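Local atomic coordinates of putative invasin (Yersinia pseudotuberculosis IP 31758, PDB entry 5N40), a protein that probably mediates attachment of the bacterium to host cells, as an invasin-type adhesin with a C-type lectin-like fold carried on immunoglobulin-like domains. Residues Pro18-Ala23 against Asn100-Pro105; Leu14-Val19 against Asp27-Thr32; Ala74-Gly79 against Ala138-Met143; Gly55-Val60 against Tyr68-Thr73; Thr47-Ser52 against Ser84-Gly89. The protein carries 1 engineered substitution. All coordinates share one frame; numbering follows the deposited sequence. Where two conformers were deposited one is given.

Contact 1: residues Pro18-Ala23 against Asn100-Pro105; sequences PVNIEA and NVIPAP
The amides of Asn20 and Asn100 run alongside each other, with their planes 40° apart. The ND2 of Asn100 gives a hydrogen bond to OD1 of Asn20 at 3.1 Å; OD1 lies in the amide plane of Asn100, whereas the donor is tilted 34° from the carbonyl plane of Asn20. The other flat group, the carboxylate of Glu22, has a carbon on its face: CD of Pro105 sits 3.5 Å from CD of Glu22 and equally far from OE1 and OE2, so it lies over the group and not at its rim. Glu22 gets there with CG anti to its own carbonyl carbon (chi1 -67°) and an extended chain, its CG passing 3.8 Å from CG1 of Ile102.

Beneath these groups strand 13-22, having left strand 28-34, joins strand 90-102 in parallel, the A'-G pairing known from immunoglobulin-like sandwiches. Asn100 N bonds to Val19 O, Ile21 N to Asn100 O at 2.9 Å, Ile102 N to Ile21 O, and Ala23 N to Ile102 O at 2.8 Å. On the face away from the asparagines CG1 of Ile21 approaches CG2 of Val101, and CG1 of Val101 touches CB of Ala23 at 3.7 Å. Beta-branched side chains suit that buried face, and the small Ala23 fits closely over valine. The backbone N of Glu22 turns to Asp27 OD2. The outer face is thus mixed, with Asn20, Asn100 and Glu22 beside Ile102, while the inner one is hydrocarbon; backbone bonds chiefly hold the pair, and the asparagine amides add one side-chain bond.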
# COMPACT_ATOMS: atom_id res chain seq x y z
N PRO A 18 28.60 19.43 -17.86
CA PRO A 18 28.95 18.86 -16.56
C PRO A 18 28.96 17.33 -16.55
O PRO A 18 28.51 16.69 -17.51
CB PRO A 18 27.87 19.42 -15.63
CG PRO A 18 26.69 19.61 -16.51
CD PRO A 18 27.23 19.99 -17.86
N VAL A 19 29.45 16.73 -15.47
CA VAL A 19 29.46 15.27 -15.34
C VAL A 19 28.30 14.77 -14.50
O VAL A 19 28.25 13.58 -14.17
CB VAL A 19 30.80 14.76 -14.79
CG1 VAL A 19 31.94 15.11 -15.74
CG2 VAL A 19 31.06 15.30 -13.40
N ASN A 20 27.39 15.66 -14.10
CA ASN A 20 26.15 15.30 -13.44
C ASN A 20 25.01 16.02 -14.14
O ASN A 20 25.08 17.23 -14.36
CB ASN A 20 26.16 15.67 -11.95
CG ASN A 20 27.18 14.89 -11.16
OD1 ASN A 20 26.95 13.75 -10.76
ND2 ASN A 20 28.32 15.50 -10.91
N ILE A 21 23.96 15.27 -14.50
CA ILE A 21 22.74 15.82 -15.07
C ILE A 21 21.58 15.03 -14.49
O ILE A 21 21.72 13.88 -14.07
CB ILE A 21 22.70 15.76 -16.62
CG1 ILE A 21 22.74 14.31 -17.11
CG2 ILE A 21 23.85 16.59 -17.21
CD1 ILE A 21 22.82 14.17 -18.63
N GLU A 22 20.41 15.65 -14.50
CA GLU A 22 19.20 15.02 -13.97
C GLU A 22 18.45 14.29 -15.07
O GLU A 22 18.45 14.70 -16.24
CB GLU A 22 18.31 16.07 -13.31
CG GLU A 22 18.93 16.65 -12.05
CD GLU A 22 18.18 17.83 -11.48
OE1 GLU A 22 17.27 18.36 -12.15
OE2 GLU A 22 18.51 18.23 -10.35
N ALA A 23 17.82 13.17 -14.69
CA ALA A 23 17.08 12.32 -15.63
C ALA A 23 15.69 12.91 -15.91
O ALA A 23 14.65 12.32 -15.60
CB ALA A 23 16.96 10.91 -15.08
N ASN A 100 27.06 11.13 -14.56
CA ASN A 100 26.05 10.64 -13.64
C ASN A 100 24.71 11.24 -14.02
O ASN A 100 24.56 12.46 -14.04
CB ASN A 100 26.40 11.00 -12.20
CG ASN A 100 27.66 10.31 -11.72
OD1 ASN A 100 27.90 9.14 -12.02
ND2 ASN A 100 28.47 11.04 -10.97
N VAL A 101 23.75 10.38 -14.35
CA VAL A 101 22.39 10.79 -14.64
C VAL A 101 21.60 10.51 -13.37
O VAL A 101 21.21 9.36 -13.11
CB VAL A 101 21.82 10.07 -15.86
CG1 VAL A 101 20.50 10.70 -16.27
CG2 VAL A 101 22.82 10.11 -17.02
N ILE A 102 21.38 11.55 -12.58
CA ILE A 102 20.85 11.40 -11.23
C ILE A 102 19.34 11.55 -11.27
O ILE A 102 18.78 11.99 -12.28
CB ILE A 102 21.50 12.39 -10.25
CG1 ILE A 102 21.07 13.84 -10.55
CG2 ILE A 102 23.02 12.25 -10.29
CD1 ILE A 102 21.58 14.85 -9.53
N PRO A 103 18.64 11.19 -10.19
CA PRO A 103 17.18 11.29 -10.18
C PRO A 103 16.68 12.71 -10.39
O PRO A 103 17.29 13.69 -9.96
CB PRO A 103 16.81 10.79 -8.78
CG PRO A 103 17.90 9.88 -8.41
CD PRO A 103 19.15 10.49 -9.01
N ALA A 104 15.52 12.80 -11.03
CA ALA A 104 14.89 14.09 -11.26
C ALA A 104 14.09 14.49 -10.02
O ALA A 104 13.27 13.69 -9.53
CB ALA A 104 13.96 14.02 -12.47
N PRO A 105 14.31 15.68 -9.47
CA PRO A 105 13.43 16.15 -8.40
C PRO A 105 11.99 16.17 -8.89
O PRO A 105 11.69 16.70 -9.97
CB PRO A 105 13.96 17.55 -8.10
CG PRO A 105 15.42 17.49 -8.48
CD PRO A 105 15.46 16.59 -9.68

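Contact 2: residues Leu14-Val19 against Asp27-Thr32; sequences LVAAPV and DTSVVT
Leu14 lays its CD1 against CG1 of Val31 at 3.7 Å, the two side chains crossing obliquely; CG of Leu14 stands anti to its backbone N (chi1 -171°), and CD1 also comes near Thr32 O. Ala16 shares this inner face, its CB near Ser29 OG; a small side chain suits the spot, where Leu83 and Ile99 also press. On the outer face Val15 and Thr32 extend together from the sheet, CG2 of Val15 4.0 Å from CB of Thr32; both are beta-branched, a shape that favours the extended backbone.

The backbones pair antiparallel. Val15 and Thr32 exchange two hydrogen bonds, Thr32 N to Val15 O being 2.9 Å, and Ala17 and Val30 exchange two more. Ala16 and Val31 form the non-hydrogen-bonded pair between them, with their CA atoms 4.4 Å apart.

The pairing stops at Pro18, which has no N-H to give and follows a cis peptide bond. Ser29 takes up its carbonyl: the OG, anti to the backbone N (chi1 179°), donates to Pro18 O at 2.7 Å, in the carbonyl plane and on a lone pair. A short hydroxyl thus satisfies a carbonyl just past the end of the ladder. Phe50 packs on Leu14 and Val31 from strand 48-52. An antiparallel A-B pair ending where a cis-proline carries the first strand across to the other sheet is a recognised feature of immunoglobulin-like sandwiches.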
# COMPACT_ATOMS: atom_id res chain seq x y z
N LEU A 14 38.62 12.35 -23.93
CA LEU A 14 37.18 12.53 -24.06
C LEU A 14 36.66 12.98 -22.70
O LEU A 14 36.87 12.31 -21.69
CB LEU A 14 36.49 11.23 -24.49
CG LEU A 14 35.01 11.33 -24.87
CD1 LEU A 14 34.82 12.10 -26.17
CD2 LEU A 14 34.38 9.95 -24.96
N VAL A 15 35.99 14.13 -22.68
CA VAL A 15 35.49 14.71 -21.44
C VAL A 15 34.06 15.18 -21.65
O VAL A 15 33.59 15.35 -22.77
CB VAL A 15 36.37 15.88 -20.95
CG1 VAL A 15 37.84 15.44 -20.90
CG2 VAL A 15 36.20 17.10 -21.83
N ALA A 16 33.36 15.37 -20.53
CA ALA A 16 32.00 15.88 -20.53
C ALA A 16 31.87 16.96 -19.47
O ALA A 16 32.52 16.89 -18.43
CB ALA A 16 30.98 14.77 -20.28
N ALA A 17 31.04 17.95 -19.77
CA ALA A 17 30.83 19.07 -18.86
C ALA A 17 29.39 19.55 -18.95
O ALA A 17 28.96 20.05 -19.99
CB ALA A 17 31.78 20.22 -19.20
N PRO A 18 28.60 19.43 -17.86
CA PRO A 18 28.95 18.86 -16.56
C PRO A 18 28.96 17.33 -16.55
O PRO A 18 28.51 16.69 -17.51
CB PRO A 18 27.87 19.42 -15.63
CG PRO A 18 26.69 19.61 -16.51
CD PRO A 18 27.23 19.99 -17.86
N VAL A 19 29.45 16.73 -15.47
CA VAL A 19 29.46 15.27 -15.34
C VAL A 19 28.30 14.77 -14.50
O VAL A 19 28.25 13.58 -14.17
CB VAL A 19 30.80 14.76 -14.79
CG1 VAL A 19 31.94 15.11 -15.74
CG2 VAL A 19 31.06 15.30 -13.40
N ASP A 27 18.07 18.17 -19.30
CA ASP A 27 19.40 18.62 -18.91
C ASP A 27 20.42 18.22 -19.98
O ASP A 27 20.30 17.17 -20.61
CB ASP A 27 19.82 18.01 -17.57
CG ASP A 27 19.28 18.76 -16.37
OD1 ASP A 27 18.44 19.66 -16.53
OD2 ASP A 27 19.70 18.42 -15.23
N THR A 28 21.44 19.06 -20.17
CA THR A 28 22.41 18.83 -21.24
C THR A 28 23.83 18.85 -20.69
O THR A 28 24.12 19.40 -19.62
CB THR A 28 22.28 19.88 -22.35
OG1 THR A 28 22.46 21.19 -21.81
CG2 THR A 28 20.91 19.78 -23.01
N SER A 29 24.73 18.22 -21.46
CA SER A 29 26.16 18.22 -21.20
C SER A 29 26.90 18.24 -22.53
O SER A 29 26.45 17.68 -23.52
CB SER A 29 26.59 16.98 -20.40
OG SER A 29 27.99 16.99 -20.17
N VAL A 30 28.05 18.91 -22.54
CA VAL A 30 28.87 19.00 -23.75
C VAL A 30 29.97 17.96 -23.66
O VAL A 30 30.72 17.91 -22.68
CB VAL A 30 29.46 20.42 -23.93
CG1 VAL A 30 30.48 20.44 -25.06
CG2 VAL A 30 28.34 21.41 -24.22
N VAL A 31 30.05 17.11 -24.68
CA VAL A 31 31.08 16.09 -24.80
C VAL A 31 32.14 16.62 -25.75
O VAL A 31 31.81 17.04 -26.87
CB VAL A 31 30.50 14.76 -25.29
CG1 VAL A 31 31.57 13.70 -25.38
CG2 VAL A 31 29.36 14.31 -24.39
N THR A 32 33.39 16.63 -25.31
CA THR A 32 34.50 17.17 -26.09
C THR A 32 35.56 16.09 -26.28
O THR A 32 36.10 15.57 -25.30
CB THR A 32 35.11 18.40 -25.40
OG1 THR A 32 34.12 19.43 -25.31
CG2 THR A 32 36.31 18.93 -26.20

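Contact 3: residues Ala74-Gly79 against Ala138-Met143; sequences AGTLTG and APNVKM
Thr76 and Asn140 form the direct hydrogen bond of this contact: ND2 of Asn140 donates to OG1 of Thr76 at 3.0 Å, with an angle of 164° at the hydrogen. OG1 lies close to the amide plane of Asn140, 8° out of it, so the N-H points well at the hydroxyl. The chi1 of Thr76 (46°) places OG1 between its backbone N and carbonyl carbon. Asn140 has a positive phi, a backbone shape that asparagine accepts more readily than most residues.

Van der Waals contacts flank that bond. CG2 of Thr76 just reaches CG of Pro139 at 4.1 Å, the side chains meeting at about a right angle, while CB of Thr76 lies 3.6 Å from Pro139 O. CD2 of Leu77 comes to 3.8 Å from CB of Asn140.

Two waters add bridges. One accepts from Thr78 N and lies 2.9 Å from Asn140 O, to which it can donate, though it has more acceptors in reach than protons. Another donates to OG1 of Thr78 at 2.6 Å and accepts from NZ of Lys142, whose fully extended chain carries the ammonium across. The hydroxyl of Thr78 is also bonded to Glu205 OE1, and Lys142 N binds the other oxygen of that carboxylate, so Glu205 ties both segments together.

In the fold, the loop between strands 67-73 and 79-87 meets the turn leading into strand 142-151 of the next immunoglobulin-like domain; Tyr131 of strand 123-131 packs against Thr76 and Pro139, while Ala23 and Pro103 adjoin Thr78.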
# COMPACT_ATOMS: atom_id res chain seq x y z
N ALA A 74 19.86 14.50 -21.47
CA ALA A 74 19.43 13.42 -20.61
C ALA A 74 18.17 12.77 -21.17
O ALA A 74 17.34 13.41 -21.82
CB ALA A 74 19.15 13.94 -19.20
N GLY A 75 18.05 11.47 -20.93
CA GLY A 75 16.77 10.79 -21.01
C GLY A 75 16.04 10.87 -19.69
O GLY A 75 16.26 11.79 -18.89
N THR A 76 15.19 9.89 -19.43
CA THR A 76 14.45 9.82 -18.18
C THR A 76 14.85 8.63 -17.31
O THR A 76 14.19 8.35 -16.30
CB THR A 76 12.95 9.79 -18.48
OG1 THR A 76 12.69 8.84 -19.52
CG2 THR A 76 12.48 11.16 -18.92
N LEU A 77 15.94 7.94 -17.65
CA LEU A 77 16.46 6.82 -16.87
C LEU A 77 17.71 7.25 -16.12
O LEU A 77 18.64 7.80 -16.72
CB LEU A 77 16.79 5.63 -17.77
CG LEU A 77 15.62 5.09 -18.60
CD1 LEU A 77 16.09 3.99 -19.54
CD2 LEU A 77 14.52 4.61 -17.69
N THR A 78 17.74 6.99 -14.82
CA THR A 78 18.92 7.25 -14.01
C THR A 78 19.97 6.17 -14.23
O THR A 78 19.66 5.03 -14.60
CB THR A 78 18.53 7.28 -12.53
OG1 THR A 78 17.86 6.06 -12.20
CG2 THR A 78 17.59 8.44 -12.26
N GLY A 79 21.21 6.54 -13.99
CA GLY A 79 22.32 5.61 -14.10
C GLY A 79 23.60 6.36 -14.39
O GLY A 79 23.72 7.54 -14.10
N ALA A 138 6.46 13.20 -15.09
CA ALA A 138 7.80 12.63 -15.05
C ALA A 138 7.72 11.12 -15.28
O ALA A 138 7.36 10.37 -14.36
CB ALA A 138 8.47 12.95 -13.72
N PRO A 139 8.01 10.63 -16.48
CA PRO A 139 7.96 9.19 -16.73
C PRO A 139 9.23 8.49 -16.26
O PRO A 139 10.30 9.08 -16.13
CB PRO A 139 7.81 9.10 -18.25
CG PRO A 139 8.48 10.32 -18.76
CD PRO A 139 8.30 11.39 -17.71
N ASN A 140 9.07 7.19 -16.00
CA ASN A 140 10.18 6.29 -15.70
C ASN A 140 10.86 6.62 -14.37
O ASN A 140 12.05 6.33 -14.18
CB ASN A 140 11.20 6.28 -16.85
CG ASN A 140 10.59 5.76 -18.14
OD1 ASN A 140 9.94 4.71 -18.16
ND2 ASN A 140 10.79 6.49 -19.23
N VAL A 141 10.11 7.19 -13.44
CA VAL A 141 10.61 7.48 -12.10
C VAL A 141 10.44 6.24 -11.23
O VAL A 141 9.32 5.75 -11.03
CB VAL A 141 9.87 8.68 -11.48
CG1 VAL A 141 10.26 8.86 -10.01
CG2 VAL A 141 10.16 9.96 -12.28
N LYS A 142 11.55 5.75 -10.69
CA LYS A 142 11.52 4.57 -9.83
C LYS A 142 10.84 4.88 -8.50
O LYS A 142 11.12 5.91 -7.87
CB LYS A 142 12.95 4.07 -9.59
CG LYS A 142 13.61 3.48 -10.83
CD LYS A 142 15.00 2.94 -10.48
CE LYS A 142 15.67 2.28 -11.67
NZ LYS A 142 17.05 1.79 -11.33
N MET A 143 9.98 3.97 -8.05
CA MET A 143 9.13 4.18 -6.89
C MET A 143 9.24 3.00 -5.93
O MET A 143 9.38 1.85 -6.36
CB MET A 143 7.67 4.35 -7.31
CG MET A 143 6.84 5.21 -6.37
SD MET A 143 7.30 6.96 -6.37
CE MET A 143 7.04 7.40 -8.08
O HOH W 1 14.87 6.21 -13.78
O HOH W 2 19.15 4.04 -11.24

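Contact 4: residues Gly55-Val60 against Tyr68-Thr73; sequences GTLDNV and YTATLT
The beta hairpin of strands 56-63 and 67-73 sets Thr56 opposite Thr73 as an antiparallel hydrogen-bonded pair, with Thr73 N 2.8 Å from Thr56 O. Next along, Leu57 and Leu72 form a non-hydrogen-bonded pair on the inner face; CD1 of Leu72 touches CG of Leu57 at 3.8 Å.

Beyond this the pairing changes. Asp58 N still bonds to Thr71 O at 3.1 Å, but the return bond from Thr71 N goes to the side-chain OD1 of Asp58 at 2.7 Å. With chi1 at 66°, CG of Asp58 sits in the crowded position between its backbone N and carbonyl carbon, and Thr71 N meets OD1 on the syn side, 32° out of the carboxylate plane. Aspartate thus stands in for a main-chain acceptor where the strand is interrupted. In immunoglobulin-like terms this is the D-E pair at one edge of a sheet, and Phe50 of the facing sheet packs on Val60 and Ala70. CG2 of Val60 meets CB of Ala70 at 3.9 Å, the small alanine allowing the branched valine close, and CG1 of Val60 lies equally near CB of Tyr68. A water donates to Asn59 O at 2.6 Å and to Thr69 O, linking the two carbonyls beside the interruption.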
# COMPACT_ATOMS: atom_id res chain seq x y z
N GLY A 55 20.53 8.72 -22.60
CA GLY A 55 20.28 9.99 -23.24
C GLY A 55 20.49 9.93 -24.74
O GLY A 55 20.66 8.86 -25.34
N THR A 56 20.48 11.11 -25.36
CA THR A 56 20.61 11.24 -26.80
C THR A 56 21.62 12.34 -27.13
O THR A 56 21.78 13.30 -26.38
CB THR A 56 19.26 11.55 -27.46
OG1 THR A 56 18.69 12.74 -26.89
CG2 THR A 56 18.30 10.38 -27.25
N LEU A 57 22.31 12.18 -28.26
CA LEU A 57 23.33 13.11 -28.72
C LEU A 57 22.88 13.78 -30.01
O LEU A 57 22.19 13.18 -30.83
CB LEU A 57 24.66 12.38 -28.96
CG LEU A 57 25.37 11.82 -27.72
CD1 LEU A 57 26.13 10.53 -28.05
CD2 LEU A 57 26.31 12.86 -27.16
N ASP A 58 23.28 15.04 -30.19
CA ASP A 58 23.10 15.69 -31.49
C ASP A 58 24.35 15.45 -32.32
O ASP A 58 25.22 14.65 -31.96
CB ASP A 58 22.74 17.17 -31.31
CG ASP A 58 23.87 17.98 -30.71
OD1 ASP A 58 24.91 17.40 -30.33
OD2 ASP A 58 23.70 19.22 -30.62
N ASN A 59 24.46 16.13 -33.47
CA ASN A 59 25.55 15.87 -34.40
C ASN A 59 26.87 16.44 -33.89
O ASN A 59 26.91 17.50 -33.26
CB ASN A 59 25.23 16.45 -35.78
CG ASN A 59 23.94 15.88 -36.37
OD1 ASN A 59 23.10 16.62 -36.88
ND2 ASN A 59 23.78 14.56 -36.30
N VAL A 60 27.95 15.72 -34.16
CA VAL A 60 29.30 16.15 -33.82
C VAL A 60 29.75 17.22 -34.80
O VAL A 60 29.52 17.10 -36.01
CB VAL A 60 30.26 14.94 -33.84
CG1 VAL A 60 31.72 15.37 -33.74
CG2 VAL A 60 29.90 13.96 -32.74
N TYR A 68 36.38 18.18 -31.07
CA TYR A 68 35.11 17.76 -31.64
C TYR A 68 34.09 17.65 -30.52
O TYR A 68 34.35 16.98 -29.52
CB TYR A 68 35.25 16.41 -32.37
CG TYR A 68 36.31 16.40 -33.44
CD1 TYR A 68 37.66 16.33 -33.12
CD2 TYR A 68 35.97 16.45 -34.79
CE1 TYR A 68 38.64 16.32 -34.10
CE2 TYR A 68 36.94 16.43 -35.78
CZ TYR A 68 38.27 16.36 -35.42
OH TYR A 68 39.25 16.34 -36.40
N THR A 69 32.94 18.30 -30.70
CA THR A 69 31.96 18.41 -29.62
C THR A 69 30.58 17.97 -30.08
O THR A 69 30.24 18.02 -31.26
CB THR A 69 31.89 19.83 -29.08
OG1 THR A 69 31.52 20.74 -30.13
CG2 THR A 69 33.24 20.24 -28.52
N ALA A 70 29.78 17.55 -29.10
CA ALA A 70 28.36 17.28 -29.30
C ALA A 70 27.65 17.52 -27.97
O ALA A 70 28.26 17.49 -26.90
CB ALA A 70 28.10 15.86 -29.80
N THR A 71 26.35 17.78 -28.06
CA THR A 71 25.53 17.98 -26.87
C THR A 71 24.78 16.69 -26.56
O THR A 71 24.07 16.16 -27.43
CB THR A 71 24.55 19.14 -27.07
OG1 THR A 71 25.28 20.36 -27.24
CG2 THR A 71 23.61 19.28 -25.86
N LEU A 72 24.95 16.19 -25.34
CA LEU A 72 24.13 15.11 -24.83
C LEU A 72 22.95 15.70 -24.08
O LEU A 72 23.10 16.64 -23.29
CB LEU A 72 24.94 14.21 -23.88
CG LEU A 72 24.15 13.05 -23.29
CD1 LEU A 72 24.40 11.79 -24.07
CD2 LEU A 72 24.48 12.84 -21.83
N THR A 73 21.77 15.13 -24.31
CA THR A 73 20.57 15.49 -23.57
C THR A 73 20.13 14.28 -22.75
O THR A 73 20.06 13.17 -23.28
CB THR A 73 19.45 15.95 -24.51
OG1 THR A 73 19.88 17.12 -25.22
CG2 THR A 73 18.17 16.27 -23.73
O HOH W 3 25.12 21.12 -30.02
O HOH W 4 27.84 19.84 -32.50

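Contact 5: residues Thr47-Ser52 against Ser84-Gly89; sequences TVAFTS and SVNVDG
The carbonyl O of Thr47 is gripped by Asp88 N, a hydrogen bond of 3.0 Å in the carbonyl plane, and, less certainly, by a water 3.0 Å from that O whose protons are shared among several acceptors. One of these is OD1 of Asn86, 2.6 Å from the water, which itself accepts from Gly89 N. A second water joins OG1 of Thr47 to OD1 of Asp88, 2.7 Å from the carboxylate oxygen. Asp88 and Gly89, both with positive phi, make a tight turn of type I' shape, to which glycine is well suited.

From there the strands run antiparallel. Ala49 and Asn86 exchange two backbone hydrogen bonds, as do Thr51 and Ser84. Ala49 CB lies 3.5 Å from OD1 of Asn86, its small size letting the amide fold over it; chi1 of Asn86 (58°) sets CG between backbone N and carbonyl carbon.

The other face is hydrocarbon. Phe50 and Val85 project together from it, with CG2 of Val85 in the plane of the ring at its edge, 3.8 Å from CE1 of Phe50. The same methyl meets CG1 of Val48 at 3.9 Å. Leu33 and Leu57 also pack on Phe50, from the opposing sheet. The chemistry implies a two-faced strand pair: aromatic and branched residues fill the sandwich interior, while hydroxyl, amide and carboxylate groups face outward and hold water around the turn.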
# COMPACT_ATOMS: atom_id res chain seq x y z
N THR A 47 36.13 12.48 -39.18
CA THR A 47 34.73 12.08 -39.07
C THR A 47 34.56 11.37 -37.74
O THR A 47 34.89 10.19 -37.60
CB THR A 47 34.34 11.20 -40.25
OG1 THR A 47 34.51 11.95 -41.46
CG2 THR A 47 32.87 10.74 -40.13
N VAL A 48 34.05 12.10 -36.75
CA VAL A 48 33.98 11.66 -35.36
C VAL A 48 32.53 11.41 -34.99
O VAL A 48 31.64 12.19 -35.36
CB VAL A 48 34.63 12.71 -34.44
CG1 VAL A 48 34.47 12.35 -32.96
CG2 VAL A 48 36.10 12.87 -34.79
N ALA A 49 32.28 10.32 -34.27
CA ALA A 49 30.96 10.00 -33.75
C ALA A 49 31.09 9.61 -32.28
O ALA A 49 32.08 9.00 -31.88
CB ALA A 49 30.30 8.87 -34.54
N PHE A 50 30.08 9.98 -31.49
CA PHE A 50 30.00 9.62 -30.09
C PHE A 50 28.82 8.68 -29.87
O PHE A 50 27.83 8.72 -30.59
CB PHE A 50 29.82 10.85 -29.19
CG PHE A 50 30.93 11.87 -29.28
CD1 PHE A 50 32.24 11.49 -29.53
CD2 PHE A 50 30.65 13.22 -29.11
CE1 PHE A 50 33.25 12.45 -29.60
CE2 PHE A 50 31.65 14.17 -29.19
CZ PHE A 50 32.94 13.79 -29.44
N THR A 51 28.94 7.83 -28.85
CA THR A 51 27.81 7.05 -28.37
C THR A 51 27.68 7.25 -26.86
O THR A 51 28.66 7.58 -26.18
CB THR A 51 27.95 5.56 -28.69
OG1 THR A 51 28.99 4.98 -27.90
CG2 THR A 51 28.26 5.36 -30.17
N SER A 52 26.47 7.04 -26.35
CA SER A 52 26.20 7.14 -24.93
C SER A 52 25.18 6.07 -24.54
O SER A 52 24.22 5.84 -25.28
CB SER A 52 25.65 8.51 -24.54
OG SER A 52 25.42 8.57 -23.13
N SER A 84 31.46 6.66 -25.59
CA SER A 84 32.51 6.11 -26.45
C SER A 84 32.63 6.96 -27.71
O SER A 84 31.75 7.77 -28.03
CB SER A 84 32.23 4.66 -26.84
OG SER A 84 31.15 4.57 -27.74
N VAL A 85 33.75 6.78 -28.41
CA VAL A 85 34.06 7.59 -29.58
C VAL A 85 34.62 6.68 -30.67
O VAL A 85 35.38 5.75 -30.38
CB VAL A 85 35.06 8.71 -29.22
CG1 VAL A 85 36.27 8.15 -28.51
CG2 VAL A 85 35.48 9.48 -30.47
N ASN A 86 34.23 6.94 -31.91
CA ASN A 86 34.84 6.27 -33.05
C ASN A 86 35.13 7.29 -34.14
O ASN A 86 34.52 8.36 -34.20
CB ASN A 86 33.96 5.11 -33.58
CG ASN A 86 32.58 5.54 -34.00
OD1 ASN A 86 32.40 6.14 -35.07
ND2 ASN A 86 31.58 5.22 -33.19
N VAL A 87 36.10 6.95 -34.98
CA VAL A 87 36.58 7.81 -36.06
C VAL A 87 36.54 6.97 -37.33
O VAL A 87 37.12 5.89 -37.37
CB VAL A 87 38.01 8.31 -35.80
CG1 VAL A 87 38.48 9.21 -36.94
CG2 VAL A 87 38.09 9.04 -34.46
N ASP A 88 35.84 7.46 -38.35
CA ASP A 88 35.63 6.69 -39.57
C ASP A 88 35.02 5.32 -39.25
O ASP A 88 35.33 4.33 -39.90
CB ASP A 88 36.93 6.51 -40.35
CG ASP A 88 37.51 7.81 -40.87
OD1 ASP A 88 36.72 8.70 -41.28
OD2 ASP A 88 38.75 7.93 -40.87
N GLY A 89 34.18 5.26 -38.22
CA GLY A 89 33.51 4.03 -37.87
C GLY A 89 34.34 3.05 -37.06
O GLY A 89 33.84 1.95 -36.76
O HOH W 5 35.58 10.32 -43.12
O HOH W 6 38.15 10.74 -39.97
O HOH W 7 33.09 7.89 -36.93

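Contacts 1, 2, 4 and 5 build one immunoglobulin-like domain: contact 2 joins strands A and B, contact 4 joins D and E, contact 5 joins C and F, and contact 1 joins the end of the first strand to G. Contacts 1 and 2 share Pro18 and Val19 on strand 13-22, their centres about 12 Å apart. Contacts 2 and 4, centres about 9 Å apart, are linked by backbone bonds between strands 28-34 and 67-73. Contact 4 nests along the chain inside contact 5, their centres about 11 Å apart across the sandwich. Contact 3, its centre about 10 Å from that of contact 1, reaches the next domain at the junction within the elongated adhesin.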